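Local coordinates for predicted metal-dependent hydrolase of the TIM-barrel fold (PDB 2QPX), which is of unknown function but binds two zinc ions and is probably a hydrolase of the amidohydrolase type, at residues His20-Gly25 and Ala117-Ile122; Ala83-Arg88 and Thr321-Tyr326; His213-Ile218 and Lys256-Val261; Leu245-Leu250 and Ser277-Leu282. All coordinates share one frame; numbering follows the deposited sequence. Where two conformers were deposited one is given.

Contact 1: residues His20-Gly25 and Ala117-Ile122. With ZN (zinc ion), chain B; EDO (1,2-ethanediol), chain L.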
# COMPACT_ATOMS: atom_id res chain seq x y z
N HIS A 20 -0.83 -27.75 -1.21
CA HIS A 20 -0.44 -28.52 -0.04
C HIS A 20 -1.33 -29.78 0.15
O HIS A 20 -2.42 -29.92 -0.42
CB HIS A 20 -0.51 -27.62 1.18
CG HIS A 20 0.52 -26.52 1.18
ND1 HIS A 20 1.86 -26.77 1.31
CD2 HIS A 20 0.40 -25.18 1.04
CE1 HIS A 20 2.53 -25.62 1.22
NE2 HIS A 20 1.66 -24.63 1.06
N PHE A 21 -0.81 -30.71 0.95
CA PHE A 21 -1.51 -31.95 1.20
C PHE A 21 -2.91 -31.74 1.76
O PHE A 21 -3.18 -30.84 2.58
CB PHE A 21 -0.80 -32.77 2.26
CG PHE A 21 0.56 -33.27 1.88
CD1 PHE A 21 0.75 -34.13 0.84
CD2 PHE A 21 1.67 -32.89 2.62
CE1 PHE A 21 2.03 -34.64 0.54
CE2 PHE A 21 2.92 -33.37 2.32
CZ PHE A 21 3.09 -34.25 1.28
N LEU A 22 -3.80 -32.65 1.33
CA LEU A 22 -5.09 -32.84 1.98
C LEU A 22 -4.98 -33.72 3.21
O LEU A 22 -3.99 -34.44 3.38
CB LEU A 22 -6.10 -33.45 0.97
CG LEU A 22 -6.40 -32.61 -0.28
CD1 LEU A 22 -7.08 -33.52 -1.36
CD2 LEU A 22 -7.32 -31.46 0.08
N ILE A 23 -6.02 -33.70 4.04
CA ILE A 23 -6.13 -34.58 5.19
C ILE A 23 -7.17 -35.67 4.97
O ILE A 23 -7.97 -35.62 4.05
CB ILE A 23 -6.43 -33.80 6.49
CG1 ILE A 23 -7.88 -33.31 6.56
CG2 ILE A 23 -5.36 -32.68 6.73
CD1 ILE A 23 -8.30 -32.77 7.93
N ASP A 24 -7.06 -36.69 5.80
CA ASP A 24 -8.01 -37.81 5.89
C ASP A 24 -9.44 -37.32 6.06
O ASP A 24 -9.74 -36.64 7.03
CB ASP A 24 -7.56 -38.69 7.07
CG ASP A 24 -8.35 -39.99 7.23
OD1 ASP A 24 -9.36 -40.20 6.58
OD2 ASP A 24 -7.91 -40.79 8.07
N GLY A 25 -10.31 -37.67 5.10
CA GLY A 25 -11.70 -37.25 5.08
C GLY A 25 -12.52 -37.80 6.25
O GLY A 25 -13.58 -37.27 6.57
N ALA A 117 -3.51 -38.25 -5.90
CA ALA A 117 -3.94 -38.20 -7.30
C ALA A 117 -5.24 -39.03 -7.52
O ALA A 117 -6.16 -38.59 -8.24
CB ALA A 117 -2.82 -38.67 -8.25
N GLU A 118 -5.35 -40.18 -6.86
CA GLU A 118 -6.58 -41.01 -6.95
C GLU A 118 -7.77 -40.27 -6.33
O GLU A 118 -8.91 -40.30 -6.87
CB GLU A 118 -6.42 -42.39 -6.28
CG GLU A 118 -7.80 -43.10 -6.11
CD GLU A 118 -7.77 -44.57 -5.68
OE1 GLU A 118 -6.66 -45.18 -5.75
OE2 GLU A 118 -8.87 -45.08 -5.31
N LEU A 119 -7.54 -39.64 -5.20
CA LEU A 119 -8.56 -38.92 -4.47
C LEU A 119 -9.15 -37.76 -5.28
O LEU A 119 -10.37 -37.57 -5.30
CB LEU A 119 -7.94 -38.41 -3.16
CG LEU A 119 -8.91 -37.72 -2.26
CD1 LEU A 119 -9.95 -38.78 -1.62
CD2 LEU A 119 -8.13 -36.95 -1.20
N VAL A 120 -8.29 -36.98 -5.94
CA VAL A 120 -8.70 -35.74 -6.58
C VAL A 120 -8.97 -35.93 -8.08
O VAL A 120 -9.61 -35.09 -8.69
CB VAL A 120 -7.69 -34.59 -6.28
CG1 VAL A 120 -7.57 -34.36 -4.76
CG2 VAL A 120 -6.32 -34.83 -6.92
N GLY A 121 -8.43 -37.00 -8.66
CA GLY A 121 -8.67 -37.36 -10.05
C GLY A 121 -7.77 -36.74 -11.11
O GLY A 121 -8.09 -36.80 -12.32
N ILE A 122 -6.65 -36.17 -10.67
CA ILE A 122 -5.72 -35.48 -11.55
C ILE A 122 -4.31 -35.74 -11.05
O ILE A 122 -4.12 -36.11 -9.90
CB ILE A 122 -6.03 -33.94 -11.61
CG1 ILE A 122 -6.06 -33.31 -10.22
CG2 ILE A 122 -7.37 -33.67 -12.38
CD1 ILE A 122 -6.18 -31.78 -10.21
ZN ZN B . 2.24 -22.67 0.66
C1 EDO L . -8.75 -39.94 11.98
O1 EDO L . -9.42 -39.10 12.93
C2 EDO L . -9.78 -40.69 11.15
O2 EDO L . -9.13 -41.62 10.25
O HOH W 1 1.94 -21.23 2.11
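Leu22 reaches the end of helix 113-120 with a single methyl group, CD1, which settles between two neighbouring side chains of that helix. It lies 3.6 Å from Leu119 CD2 and 3.5 Å from Val120 CG1, and in each pair the side chains run at a slant to one another. Leu119 has CG anti to its backbone N (chi1 -176°), which brings CD2 up to the loop. Branched aliphatic side chains suit this place: Leu22 and Val120 are buried, and Asn86 and Phe90 of helix 79-92 help to close the apolar patch around them. Just beyond Val120 the helix stops. Gly121 N bonds to Ala117 O at 2.8 Å, and Gly121 then takes a positive phi of 87°, which a glycine adopts easily.

The Asp24 end of the loop is looser. The side chain of Asp24 points away from the helix and is partly exposed, with OD2 accepting a hydrogen bond of 2.6 Å from O2 of a 1,2-ethanediol molecule, probably left from crystallisation, while OD1 forms a salt bridge with Lys26. With an alanine here, the Lys26 ammonium would probably lose this carboxylate and the diol hydroxyl its acceptor.

At the other end of the loop, His20 NE2 binds zinc at 2.1 Å, and water 1 is a further ligand of the metal. With His18, His20 forms the His-X-His pair at the end of strand 14-19 that is the hallmark of the metal site in amidohydrolase-type TIM barrels.

Contact 2: residues Ala83-Arg88 and Thr321-Tyr326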
# COMPACT_ATOMS: atom_id res chain seq x y z
N ALA A 83 -13.52 -39.39 -2.06
CA ALA A 83 -13.05 -39.29 -3.43
C ALA A 83 -14.12 -38.64 -4.32
O ALA A 83 -13.83 -37.78 -5.14
CB ALA A 83 -12.61 -40.68 -3.97
N THR A 84 -15.37 -39.08 -4.18
CA THR A 84 -16.46 -38.48 -4.94
C THR A 84 -16.54 -36.97 -4.73
O THR A 84 -16.64 -36.20 -5.67
CB THR A 84 -17.84 -39.12 -4.54
OG1 THR A 84 -17.81 -40.51 -4.89
CG2 THR A 84 -19.00 -38.42 -5.24
N TYR A 85 -16.45 -36.59 -3.47
CA TYR A 85 -16.55 -35.18 -3.06
C TYR A 85 -15.39 -34.34 -3.62
O TYR A 85 -15.60 -33.27 -4.21
CB TYR A 85 -16.57 -35.11 -1.54
CG TYR A 85 -16.82 -33.72 -0.98
CD1 TYR A 85 -18.00 -33.03 -1.27
CD2 TYR A 85 -15.87 -33.10 -0.18
CE1 TYR A 85 -18.23 -31.77 -0.77
CE2 TYR A 85 -16.10 -31.81 0.33
CZ TYR A 85 -17.29 -31.16 0.03
OH TYR A 85 -17.52 -29.88 0.51
N ASN A 86 -14.17 -34.83 -3.45
CA ASN A 86 -13.01 -34.19 -4.08
C ASN A 86 -13.16 -34.08 -5.60
O ASN A 86 -12.92 -33.03 -6.19
CB ASN A 86 -11.71 -34.88 -3.67
CG ASN A 86 -11.22 -34.44 -2.30
OD1 ASN A 86 -10.51 -33.44 -2.19
ND2 ASN A 86 -11.63 -35.15 -1.25
N HIS A 87 -13.56 -35.18 -6.25
CA HIS A 87 -13.76 -35.16 -7.69
C HIS A 87 -14.77 -34.07 -8.10
O HIS A 87 -14.60 -33.42 -9.11
CB HIS A 87 -14.19 -36.53 -8.22
CG HIS A 87 -13.07 -37.48 -8.49
ND1 HIS A 87 -12.18 -37.88 -7.53
CD2 HIS A 87 -12.75 -38.17 -9.61
CE1 HIS A 87 -11.32 -38.74 -8.05
NE2 HIS A 87 -11.65 -38.93 -9.32
N ARG A 88 -15.82 -33.90 -7.31
CA ARG A 88 -16.85 -32.89 -7.65
C ARG A 88 -16.28 -31.48 -7.66
O ARG A 88 -16.51 -30.71 -8.59
CB ARG A 88 -17.99 -32.91 -6.64
CG ARG A 88 -18.92 -34.05 -6.72
CD ARG A 88 -20.03 -33.89 -5.68
NE ARG A 88 -20.96 -34.99 -5.79
CZ ARG A 88 -22.03 -35.13 -5.04
NH1 ARG A 88 -22.35 -34.24 -4.12
NH2 ARG A 88 -22.81 -36.18 -5.25
N THR A 321 -5.46 -29.30 3.11
CA THR A 321 -6.38 -29.93 4.07
C THR A 321 -7.69 -30.44 3.46
O THR A 321 -7.96 -31.63 3.51
CB THR A 321 -6.62 -28.97 5.30
OG1 THR A 321 -5.37 -28.69 5.93
CG2 THR A 321 -7.59 -29.59 6.33
N TYR A 322 -8.49 -29.55 2.89
CA TYR A 322 -9.77 -29.88 2.34
C TYR A 322 -10.03 -29.25 1.00
O TYR A 322 -9.55 -28.16 0.72
CB TYR A 322 -10.85 -29.43 3.33
CG TYR A 322 -11.08 -30.26 4.58
CD1 TYR A 322 -11.07 -31.65 4.56
CD2 TYR A 322 -11.38 -29.65 5.79
CE1 TYR A 322 -11.38 -32.39 5.70
CE2 TYR A 322 -11.71 -30.37 6.92
CZ TYR A 322 -11.70 -31.75 6.88
OH TYR A 322 -12.03 -32.41 8.02
N PRO A 323 -10.85 -29.90 0.17
CA PRO A 323 -11.09 -29.39 -1.18
C PRO A 323 -11.79 -28.05 -1.24
O PRO A 323 -11.64 -27.34 -2.23
CB PRO A 323 -11.88 -30.50 -1.86
CG PRO A 323 -12.57 -31.22 -0.71
CD PRO A 323 -11.53 -31.20 0.39
N GLU A 324 -12.54 -27.70 -0.20
CA GLU A 324 -13.16 -26.36 -0.17
C GLU A 324 -12.15 -25.23 -0.31
O GLU A 324 -12.47 -24.19 -0.89
CB GLU A 324 -13.94 -26.13 1.12
CG GLU A 324 -15.17 -26.98 1.29
CD GLU A 324 -14.94 -28.36 1.93
OE1 GLU A 324 -13.81 -28.87 1.97
OE2 GLU A 324 -15.95 -28.98 2.33
N MSE A 325 -10.96 -25.40 0.26
CA MSE A 325 -9.99 -24.33 0.20
C MSE A 325 -9.46 -24.21 -1.22
O MSE A 325 -9.20 -23.10 -1.69
CB MSE A 325 -8.87 -24.54 1.21
CG MSE A 325 -7.84 -23.39 1.29
SE MSE A 325 -6.66 -23.59 2.78
CE MSE A 325 -5.55 -21.99 2.47
N TYR A 326 -9.26 -25.35 -1.89
CA TYR A 326 -8.91 -25.32 -3.29
C TYR A 326 -10.02 -24.66 -4.14
O TYR A 326 -9.76 -23.78 -5.01
CB TYR A 326 -8.69 -26.74 -3.81
CG TYR A 326 -7.33 -27.36 -3.46
CD1 TYR A 326 -7.12 -28.04 -2.27
CD2 TYR A 326 -6.25 -27.20 -4.32
CE1 TYR A 326 -5.88 -28.58 -1.98
CE2 TYR A 326 -5.00 -27.75 -4.05
CZ TYR A 326 -4.84 -28.45 -2.89
OH TYR A 326 -3.60 -28.99 -2.66
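Tyr85 and Glu324 join helix 79-92 to the first turn of helix 323-342, on the outer, helical layer of the TIM barrel. Their side chains cross at about a right angle. The tyrosine hydroxyl, OH, donates a hydrogen bond to Glu324 OE2 at 2.6 Å; the carboxylate stands at the edge of the ring, the two planes are 59° apart, and OE2 is met from well above the carboxylate plane. Tyr85 holds CG anti to its backbone N (chi1 -174°), which extends the ring across the gap between the helices, whereas Glu324 bends at chi2 (87°) to bring its carboxylate back to the hydroxyl. OE2 also pairs with Arg30 of helix 30-37, so one buried oxygen serves a neutral and a charged donor. A phenylalanine in place of Tyr85 would probably leave OE2 dependent on Arg30 and the carboxylate freer to turn.

Pro323 comes at the Tyr85 ring obliquely, its CG 3.7 Å from Tyr85 CE2, with the two side chains crossing at about a right angle. Proline suits the first turn of a helix, where its backbone N, lacking a hydrogen, costs no helical bond. Asn86 lies across the same pyrrolidine. Its ND2 is bonded to Tyr82 O one turn earlier, which fixes the amide's rotation and presents the other end to Pro323: OD1, buried without a hydrogen-bond partner, rests 3.3 Å from Pro323 CB.

Contact 3: residues His213-Ile218 and Lys256-Val261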
# COMPACT_ATOMS: atom_id res chain seq x y z
N HIS A 213 23.95 -20.28 -2.59
CA HIS A 213 24.70 -21.44 -3.07
C HIS A 213 23.88 -22.51 -3.78
O HIS A 213 24.42 -23.18 -4.65
CB HIS A 213 25.58 -22.00 -1.96
CG HIS A 213 26.74 -21.14 -1.65
ND1 HIS A 213 28.01 -21.43 -2.12
CD2 HIS A 213 26.83 -19.92 -1.04
CE1 HIS A 213 28.84 -20.48 -1.74
NE2 HIS A 213 28.17 -19.53 -1.13
N VAL A 214 22.59 -22.65 -3.50
CA VAL A 214 21.81 -23.62 -4.23
C VAL A 214 21.33 -23.08 -5.58
O VAL A 214 20.92 -23.86 -6.43
CB VAL A 214 20.60 -24.20 -3.43
CG1 VAL A 214 21.09 -24.93 -2.17
CG2 VAL A 214 19.54 -23.14 -3.16
N ALA A 215 21.32 -21.76 -5.77
CA ALA A 215 20.82 -21.19 -7.02
C ALA A 215 21.44 -21.84 -8.27
O ALA A 215 20.71 -22.23 -9.18
CB ALA A 215 20.90 -19.63 -7.02
N PRO A 216 22.78 -21.96 -8.34
CA PRO A 216 23.36 -22.61 -9.53
C PRO A 216 22.91 -24.07 -9.71
O PRO A 216 22.78 -24.55 -10.84
CB PRO A 216 24.86 -22.54 -9.28
CG PRO A 216 25.03 -21.65 -8.14
CD PRO A 216 23.80 -21.41 -7.44
N PHE A 217 22.70 -24.79 -8.60
CA PHE A 217 22.26 -26.16 -8.66
C PHE A 217 20.85 -26.26 -9.26
O PHE A 217 20.53 -27.22 -9.96
CB PHE A 217 22.21 -26.85 -7.31
CG PHE A 217 23.43 -26.68 -6.43
CD1 PHE A 217 24.69 -26.48 -6.95
CD2 PHE A 217 23.31 -26.85 -5.06
CE1 PHE A 217 25.80 -26.37 -6.10
CE2 PHE A 217 24.40 -26.70 -4.22
CZ PHE A 217 25.64 -26.49 -4.75
N ILE A 218 20.01 -25.29 -8.92
CA ILE A 218 18.63 -25.23 -9.37
C ILE A 218 18.61 -24.84 -10.86
O ILE A 218 17.89 -25.48 -11.65
CB ILE A 218 17.78 -24.26 -8.50
CG1 ILE A 218 17.71 -24.84 -7.06
CG2 ILE A 218 16.40 -23.99 -9.17
CD1 ILE A 218 17.01 -23.90 -6.01
N LYS A 256 21.09 -15.07 -14.89
CA LYS A 256 21.75 -16.36 -15.06
C LYS A 256 20.79 -17.49 -15.37
O LYS A 256 21.21 -18.61 -15.56
CB LYS A 256 22.57 -16.72 -13.81
CG LYS A 256 23.68 -15.73 -13.56
CD LYS A 256 24.64 -16.25 -12.51
CE LYS A 256 25.98 -15.52 -12.55
NZ LYS A 256 26.67 -15.73 -11.24
N GLY A 257 19.49 -17.21 -15.35
CA GLY A 257 18.53 -18.19 -15.74
C GLY A 257 17.68 -18.76 -14.62
O GLY A 257 16.87 -19.63 -14.88
N LEU A 258 17.85 -18.30 -13.38
CA LEU A 258 17.03 -18.80 -12.28
C LEU A 258 15.61 -18.30 -12.43
O LEU A 258 15.38 -17.10 -12.56
CB LEU A 258 17.59 -18.36 -10.91
CG LEU A 258 16.88 -18.91 -9.67
CD1 LEU A 258 17.17 -20.39 -9.53
CD2 LEU A 258 17.32 -18.11 -8.41
N LYS A 259 14.68 -19.24 -12.43
CA LYS A 259 13.26 -18.92 -12.51
C LYS A 259 12.68 -18.83 -11.10
O LYS A 259 12.61 -19.82 -10.39
CB LYS A 259 12.56 -19.95 -13.40
CG LYS A 259 13.00 -19.83 -14.87
CD LYS A 259 13.11 -21.17 -15.56
CE LYS A 259 13.43 -20.94 -17.03
NZ LYS A 259 13.33 -22.14 -17.83
N VAL A 260 12.35 -17.61 -10.70
CA VAL A 260 11.92 -17.33 -9.33
C VAL A 260 10.42 -17.05 -9.35
O VAL A 260 9.93 -16.30 -10.21
CB VAL A 260 12.66 -16.11 -8.76
CG1 VAL A 260 12.12 -15.68 -7.37
CG2 VAL A 260 14.18 -16.37 -8.72
N VAL A 261 9.71 -17.68 -8.42
CA VAL A 261 8.25 -17.51 -8.30
C VAL A 261 7.89 -16.99 -6.93
O VAL A 261 8.19 -17.62 -5.92
CB VAL A 261 7.47 -18.76 -8.61
CG1 VAL A 261 5.98 -18.41 -8.78
CG2 VAL A 261 8.01 -19.45 -9.86
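Ala215 and Ile218, one turn apart on helix 204-221, both meet Leu258, each at one of its methyls, where that helix packs beside the residues that lead into the parallel strand 260-264, an outer-layer contact of the TIM barrel. Ala215 is the first residue of the helical segment to meet the other. Its CB points toward Leu258 and stops 4.1 Å from Leu258 CD2, and a small methyl suits a spot where Tyr249 and Phe253 of helix 247-253 also pack against Ala215. Pro216 follows on the exposed face, directed away from the contact. A proline has no N-H to give the preceding turn, and the helix is kinked here, the N of Phe217 likewise lacking the usual bond. Regular bonding resumes at Ile218, whose N reaches Val214 O at 3.0 Å. Ile218 is buried and turns its CG2 branch, anti to the backbone N, to the other methyl of Leu258, while Phe166 packs against it as well.

Leu258 is placed by the turn before it. Gly257, with phi 110°, is the C-prime residue of a Schellman motif closing the preceding helix, a backbone shape that glycine accommodates without strain. From there Leu258 holds CG anti to its N (chi1 -175°), and the fork divides: CD2 goes to the alanine, while CD1 lies 3.7 Å from Ile218 CG2.

Contact 4: residues Leu245-Leu250 and Ser277-Leu282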
# COMPACT_ATOMS: atom_id res chain seq x y z
N LEU A 245 12.96 -6.32 -1.04
CA LEU A 245 14.16 -6.64 -0.28
C LEU A 245 15.00 -7.74 -0.95
O LEU A 245 16.18 -7.90 -0.64
CB LEU A 245 13.79 -7.01 1.15
CG LEU A 245 13.13 -5.92 2.00
CD1 LEU A 245 12.53 -6.49 3.29
CD2 LEU A 245 14.10 -4.79 2.26
N MSE A 246 14.39 -8.47 -1.90
CA MSE A 246 15.06 -9.53 -2.64
C MSE A 246 15.87 -9.03 -3.83
O MSE A 246 16.40 -9.84 -4.58
CB MSE A 246 14.04 -10.55 -3.22
CG MSE A 246 13.26 -11.26 -2.17
SE MSE A 246 11.98 -12.40 -2.95
CE MSE A 246 13.11 -13.61 -3.71
N ARG A 247 15.89 -7.73 -4.07
CA ARG A 247 16.47 -7.23 -5.33
C ARG A 247 17.91 -7.70 -5.56
O ARG A 247 18.24 -8.04 -6.67
CB ARG A 247 16.34 -5.71 -5.41
CG ARG A 247 16.59 -5.12 -6.81
CD ARG A 247 16.44 -3.57 -6.80
NE ARG A 247 17.40 -2.97 -5.89
CZ ARG A 247 18.49 -2.30 -6.24
NH1 ARG A 247 18.76 -2.06 -7.51
NH2 ARG A 247 19.31 -1.84 -5.31
N ASP A 248 18.77 -7.75 -4.53
CA ASP A 248 20.14 -8.15 -4.81
C ASP A 248 20.21 -9.62 -5.26
O ASP A 248 20.97 -9.94 -6.18
CB ASP A 248 21.05 -7.85 -3.62
CG ASP A 248 21.18 -6.34 -3.31
OD1 ASP A 248 20.92 -5.46 -4.18
OD2 ASP A 248 21.60 -6.04 -2.17
N TYR A 249 19.40 -10.49 -4.66
CA TYR A 249 19.34 -11.87 -5.07
C TYR A 249 18.82 -11.98 -6.49
O TYR A 249 19.34 -12.76 -7.27
CB TYR A 249 18.46 -12.67 -4.10
CG TYR A 249 18.46 -14.16 -4.27
CD1 TYR A 249 19.44 -14.94 -3.67
CD2 TYR A 249 17.46 -14.81 -5.00
CE1 TYR A 249 19.46 -16.31 -3.76
CE2 TYR A 249 17.45 -16.18 -5.12
CZ TYR A 249 18.46 -16.96 -4.50
OH TYR A 249 18.42 -18.33 -4.60
N LEU A 250 17.78 -11.21 -6.81
CA LEU A 250 17.18 -11.27 -8.16
C LEU A 250 18.21 -10.79 -9.21
O LEU A 250 18.33 -11.37 -10.28
CB LEU A 250 15.92 -10.43 -8.22
CG LEU A 250 14.76 -10.86 -7.35
CD1 LEU A 250 13.54 -9.93 -7.40
CD2 LEU A 250 14.42 -12.33 -7.65
N SER A 277 7.89 -6.87 -14.05
CA SER A 277 8.03 -5.98 -15.19
C SER A 277 9.46 -5.58 -15.51
O SER A 277 9.70 -5.10 -16.61
CB SER A 277 7.15 -4.73 -15.01
OG SER A 277 7.75 -3.70 -14.21
N VAL A 278 10.39 -5.77 -14.57
CA VAL A 278 11.79 -5.33 -14.78
C VAL A 278 12.84 -6.43 -14.62
O VAL A 278 13.98 -6.20 -14.97
CB VAL A 278 12.13 -4.07 -13.94
CG1 VAL A 278 11.27 -2.85 -14.33
CG2 VAL A 278 12.00 -4.36 -12.42
N PHE A 279 12.49 -7.60 -14.09
CA PHE A 279 13.41 -8.73 -14.04
C PHE A 279 12.99 -9.85 -14.97
O PHE A 279 11.82 -10.18 -15.02
CB PHE A 279 13.52 -9.31 -12.59
CG PHE A 279 14.34 -8.44 -11.67
CD1 PHE A 279 15.72 -8.55 -11.66
CD2 PHE A 279 13.74 -7.49 -10.88
CE1 PHE A 279 16.49 -7.71 -10.86
CE2 PHE A 279 14.50 -6.67 -10.05
CZ PHE A 279 15.87 -6.79 -10.05
N PRO A 280 13.95 -10.49 -15.61
CA PRO A 280 13.64 -11.70 -16.38
C PRO A 280 13.30 -12.81 -15.42
O PRO A 280 13.72 -12.76 -14.28
CB PRO A 280 14.94 -12.02 -17.10
CG PRO A 280 15.99 -11.41 -16.26
CD PRO A 280 15.40 -10.19 -15.61
N ASN A 281 12.53 -13.78 -15.88
CA ASN A 281 12.38 -15.07 -15.20
C ASN A 281 11.73 -14.92 -13.82
O ASN A 281 11.98 -15.72 -12.93
CB ASN A 281 13.74 -15.77 -15.08
CG ASN A 281 14.35 -16.10 -16.40
OD1 ASN A 281 13.66 -16.60 -17.30
ND2 ASN A 281 15.64 -15.83 -16.55
N LEU A 282 10.91 -13.88 -13.65
CA LEU A 282 10.31 -13.60 -12.34
C LEU A 282 8.79 -13.64 -12.47
O LEU A 282 8.19 -12.85 -13.19
CB LEU A 282 10.75 -12.24 -11.77
CG LEU A 282 10.37 -11.96 -10.30
CD1 LEU A 282 8.90 -11.51 -10.11
CD2 LEU A 282 10.67 -13.18 -9.41
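Phe279 carries its CG anti to the carbonyl carbon (chi1 -75°), which swings the ring out to helix 247-253, and Arg247 holds CG anti to the backbone N (chi1 -166°), which brings that methylene to the ring's edge. The ring is thus met from two directions. Over one face lies Leu250 CB, 3.9 Å from the ring centroid and 16° off the normal, a CH-pi contact. At the rim Arg247 CG approaches Phe279 CZ to 3.7 Å. A flat aromatic suits this place because it offers the helix both a face and an edge without needing a polar partner. Arginine suits its own position for another reason: its aliphatic part packs on the ring, and its chain then bends at chi3; in one of its two conformers NH1 bonds to Ala234 O of the second subunit, so that bond is less certain.

Leu250 CD2 also stands 4.2 Å from Leu282 CD2, though Leu282 has two conformers, so this touch is tentative too. Both leucines rest on Val260 of strand 260-264. The contact therefore joins helix 247-253 to the turn between helix 269-278 and strand 282-285, on the helix-bearing side of two adjacent parallel strands.

The four contacts form two pairs on different sides of the barrel. Contacts 1 and 2 have centres about 7 Å apart and are bonded together: His20 O, of the residue that binds zinc, meets Tyr326 OH at 2.7 Å, and Phe21 O meets Thr321 N at 2.8 Å. The side chain of Pro323 in contact 2 is still about 12 Å from that of His20. Contacts 3 and 4, centres about 12 Å apart, meet through a backbone hydrogen bond, Val260 N to Asn281 O at 2.9 Å, just before strand 282-285. Both lie away from the zinc site, and the centres of contacts 1 and 4 are about 34 Å apart.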